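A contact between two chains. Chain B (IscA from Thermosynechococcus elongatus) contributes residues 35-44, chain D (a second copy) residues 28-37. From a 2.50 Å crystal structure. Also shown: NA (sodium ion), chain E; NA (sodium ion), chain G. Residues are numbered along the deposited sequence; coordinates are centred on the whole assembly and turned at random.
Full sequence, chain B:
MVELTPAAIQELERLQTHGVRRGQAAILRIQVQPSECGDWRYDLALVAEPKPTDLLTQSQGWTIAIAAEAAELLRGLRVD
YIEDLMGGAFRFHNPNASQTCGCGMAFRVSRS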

# COMPACT_ATOMS: atom_id res chain seq x y z
N SER B 35 -4.10 -3.37 -8.06
CA SER B 35 -5.11 -3.61 -7.09
C SER B 35 -5.16 -2.30 -6.28
O SER B 35 -4.91 -1.23 -6.85
CB SER B 35 -4.69 -4.80 -6.27
OG SER B 35 -5.66 -5.08 -5.22
N GLU B 36 -5.47 -2.37 -4.99
CA GLU B 36 -5.57 -1.22 -4.15
C GLU B 36 -5.31 -1.73 -2.71
O GLU B 36 -5.47 -2.88 -2.49
CB GLU B 36 -6.97 -0.49 -4.31
CG GLU B 36 -7.79 -0.32 -2.96
CD GLU B 36 -8.88 0.82 -2.92
OE1 GLU B 36 -9.27 1.25 -1.78
OE2 GLU B 36 -9.34 1.29 -3.99
N CYS B 37 -4.88 -0.88 -1.76
CA CYS B 37 -4.86 -1.30 -0.37
C CYS B 37 -4.99 -0.18 0.65
O CYS B 37 -4.93 0.96 0.32
CB CYS B 37 -3.63 -2.12 -0.09
SG CYS B 37 -2.16 -1.10 -0.35
N GLY B 38 -5.17 -0.53 1.90
CA GLY B 38 -5.28 0.37 2.93
C GLY B 38 -3.98 1.09 2.83
O GLY B 38 -3.03 0.52 2.38
N ASP B 39 -3.94 2.33 3.29
CA ASP B 39 -2.83 3.22 3.12
C ASP B 39 -3.05 4.23 4.20
O ASP B 39 -4.18 4.46 4.58
CB ASP B 39 -3.04 3.95 1.82
CG ASP B 39 -1.90 4.86 1.47
OD1 ASP B 39 -2.05 5.87 0.74
OD2 ASP B 39 -0.78 4.57 1.89
N TRP B 40 -2.01 4.86 4.68
CA TRP B 40 -2.20 5.97 5.58
C TRP B 40 -2.05 7.27 4.86
O TRP B 40 -1.07 7.45 4.19
CB TRP B 40 -1.21 5.86 6.64
CG TRP B 40 -1.51 4.60 7.41
CD1 TRP B 40 -0.90 3.41 7.26
CD2 TRP B 40 -2.57 4.40 8.37
NE1 TRP B 40 -1.46 2.51 8.11
CE2 TRP B 40 -2.48 3.07 8.81
CE3 TRP B 40 -3.57 5.23 8.93
CZ2 TRP B 40 -3.34 2.52 9.76
CZ3 TRP B 40 -4.39 4.71 9.88
CH2 TRP B 40 -4.30 3.34 10.27
N ARG B 41 -2.99 8.18 4.96
CA ARG B 41 -2.85 9.43 4.25
C ARG B 41 -2.17 10.38 5.26
O ARG B 41 -2.42 10.27 6.47
CB ARG B 41 -4.24 9.82 3.84
CG ARG B 41 -4.49 11.15 3.30
CD ARG B 41 -5.99 11.44 3.15
NE ARG B 41 -6.11 12.28 1.95
CZ ARG B 41 -6.41 11.85 0.70
NH1 ARG B 41 -6.65 10.55 0.46
NH2 ARG B 41 -6.50 12.75 -0.33
N TYR B 42 -1.27 11.26 4.80
CA TYR B 42 -0.55 12.20 5.69
C TYR B 42 -1.24 13.52 5.71
O TYR B 42 -1.50 14.10 4.62
CB TYR B 42 0.85 12.38 5.20
CG TYR B 42 1.51 11.02 4.96
CD1 TYR B 42 1.64 10.49 3.70
CD2 TYR B 42 1.92 10.23 6.03
CE1 TYR B 42 2.20 9.24 3.51
CE2 TYR B 42 2.47 9.01 5.86
CZ TYR B 42 2.63 8.50 4.58
OH TYR B 42 3.20 7.20 4.40
N ASP B 43 -1.57 13.98 6.92
CA ASP B 43 -2.01 15.36 7.10
C ASP B 43 -0.89 16.31 7.55
O ASP B 43 -0.59 16.47 8.75
CB ASP B 43 -3.10 15.43 8.15
CG ASP B 43 -4.40 14.81 7.73
OD1 ASP B 43 -5.41 15.46 7.98
OD2 ASP B 43 -4.47 13.69 7.21
N LEU B 44 -0.30 16.99 6.60
CA LEU B 44 0.71 17.93 6.99
C LEU B 44 0.02 19.25 7.29
O LEU B 44 -0.88 19.61 6.51
CB LEU B 44 1.63 18.09 5.81
CG LEU B 44 2.45 16.92 5.20
CD1 LEU B 44 3.91 17.30 5.19
CD2 LEU B 44 2.23 15.56 5.82
N LEU D 28 5.92 22.37 11.36
CA LEU D 28 5.18 21.35 10.58
C LEU D 28 4.62 20.13 11.39
O LEU D 28 5.38 19.40 11.98
CB LEU D 28 6.10 20.82 9.48
CG LEU D 28 5.70 19.47 8.90
CD1 LEU D 28 4.31 19.66 8.37
CD2 LEU D 28 6.59 19.06 7.75
N ARG D 29 3.31 19.90 11.40
CA ARG D 29 2.78 18.81 12.19
C ARG D 29 2.14 17.77 11.29
O ARG D 29 1.46 18.14 10.31
CB ARG D 29 1.80 19.31 13.19
CG ARG D 29 1.15 18.25 13.97
CD ARG D 29 0.58 18.96 15.15
NE ARG D 29 0.22 18.05 16.21
CZ ARG D 29 -0.71 17.09 16.17
NH1 ARG D 29 -1.46 16.83 15.09
NH2 ARG D 29 -0.85 16.32 17.24
N ILE D 30 2.39 16.50 11.57
CA ILE D 30 1.90 15.45 10.69
C ILE D 30 1.01 14.49 11.46
O ILE D 30 1.29 14.22 12.64
CB ILE D 30 3.00 14.65 10.04
CG1 ILE D 30 4.15 15.58 9.64
CG2 ILE D 30 2.47 13.90 8.88
CD1 ILE D 30 5.14 15.00 8.66
N GLN D 31 -0.08 14.06 10.86
CA GLN D 31 -0.89 13.06 11.46
C GLN D 31 -1.31 12.17 10.34
O GLN D 31 -1.13 12.54 9.18
CB GLN D 31 -2.06 13.61 12.27
CG GLN D 31 -2.51 14.96 11.88
CD GLN D 31 -3.68 15.48 12.74
OE1 GLN D 31 -3.65 16.59 13.22
NE2 GLN D 31 -4.72 14.66 12.88
N VAL D 32 -1.81 10.98 10.66
CA VAL D 32 -2.31 10.11 9.57
C VAL D 32 -3.80 9.87 9.71
O VAL D 32 -4.35 9.92 10.83
CB VAL D 32 -1.61 8.70 9.59
CG1 VAL D 32 -0.19 8.83 9.24
CG2 VAL D 32 -1.71 8.09 10.99
N GLN D 33 -4.46 9.57 8.61
CA GLN D 33 -5.79 9.01 8.67
C GLN D 33 -5.83 7.79 7.70
O GLN D 33 -5.15 7.77 6.68
CB GLN D 33 -6.93 10.08 8.43
CG GLN D 33 -6.50 11.32 7.57
CD GLN D 33 -7.67 12.23 6.94
OE1 GLN D 33 -8.77 11.75 6.57
NE2 GLN D 33 -7.38 13.53 6.80
N PRO D 34 -6.62 6.78 8.04
CA PRO D 34 -6.73 5.62 7.20
C PRO D 34 -7.21 5.99 5.84
O PRO D 34 -8.11 6.73 5.77
CB PRO D 34 -7.84 4.78 7.87
CG PRO D 34 -8.16 5.41 9.07
CD PRO D 34 -7.42 6.67 9.26
N SER D 35 -6.66 5.41 4.79
CA SER D 35 -7.00 5.81 3.42
C SER D 35 -6.79 4.60 2.49
O SER D 35 -6.64 3.51 2.98
CB SER D 35 -6.11 6.95 2.98
OG SER D 35 -6.36 7.21 1.62
N GLU D 36 -6.78 4.78 1.19
CA GLU D 36 -6.54 3.73 0.25
C GLU D 36 -5.65 4.30 -0.78
O GLU D 36 -5.80 5.45 -1.14
CB GLU D 36 -7.81 3.39 -0.51
CG GLU D 36 -8.79 2.61 0.35
CD GLU D 36 -9.87 3.41 1.23
OE1 GLU D 36 -10.69 2.69 1.88
OE2 GLU D 36 -9.95 4.68 1.31
N CYS D 37 -4.82 3.47 -1.38
CA CYS D 37 -4.25 3.88 -2.65
C CYS D 37 -4.05 2.69 -3.49
O CYS D 37 -4.31 1.60 -3.06
CB CYS D 37 -2.93 4.52 -2.37
SG CYS D 37 -1.77 3.34 -1.83
NA NA E . -5.29 7.55 -1.88
NA NA G . -5.05 -5.12 -1.69
O HOH W 1 -3.48 -5.61 -3.07
O HOH W 2 -7.75 7.79 -1.03
O HOH W 3 -1.60 17.87 11.21

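Two copies of IscA join edge to edge here, the strand of chain B running antiparallel to that of chain D so that a sheet continues across the interface. The register pairs Cys B37 with Cys D37, Asp B39 with Ser D35 and Arg B41 with Gln D33. Reciprocal backbone bonds hold it: Cys B37 N to Cys D37 O (2.9 Å) and Cys D37 N to Cys B37 O (3.0 Å), then Arg B41 N to Gln D33 O (2.8 Å) and Gln D33 N to Arg B41 O (3.0 Å). Between them, Ser D35 N donates to Asp B39 O at 2.7 Å, while the return bond, Asp B39 N to Ser D35 O at 3.0 Å, is bent and weak. Pro D34 costs the ladder nothing: it sits at a non-hydrogen-bonded position, where no amide hydrogen is needed for the pairing.

Because side chains alternate along a strand, the sheet has two distinct faces. Trp B40, Tyr B42, Val D32, Pro D34 and Ile D30 share the apolar one. Trp B40 adopts m at chi1 with chi2 of 99°, a setting that brings its six-membered ring close to the partner strand: CZ3 lies 3.7 Å from Pro D34 CD, and CE3 lies 4.0 Å from Val D32 CG2. Val D32 is also m, and its two methyls serve two aromatics, since CG1 reaches Tyr B42 CD2 at 4.1 Å. The branched valine thus touches both aromatic rings, one with each methyl. Farther along, Leu B44, also m at chi1, places CD2 3.5 Å from Ile D30 CG2 and CD1 4.0 Å from Leu D28 CD1.

The other face, bearing Asp B39, Arg B41, Asp B43, Ser D35 and Gln D33, is more polar. Gln D33 has an off-well chi1 of 26°, but its extended chi2 carries the amide to Asp B43, whose m rotamer presents the carboxylate. NE2 of Gln D33 donates to Asp B43 OD1 (3.0 Å) and OD2 (2.9 Å), a neutral donor answering a negative acceptor. Arg B41 is t at chi1 and chi2; its aliphatic stem packs on the small serine, CB to Ser D35 CB at 3.5 Å. Water 2 links the polar ends, 3.0 Å from Ser D35 OG and, in a weak bond, 3.3 Å from Arg B41 NH1. The same water binds the sodium ion of chain E, whose NA lies 2.3 Å from Glu D36 O. Both cysteines are p, yet their paired backbones do not bring the sulfurs into bonding distance: Cys B37 SG and Cys D37 SG remain 4.7 Å apart.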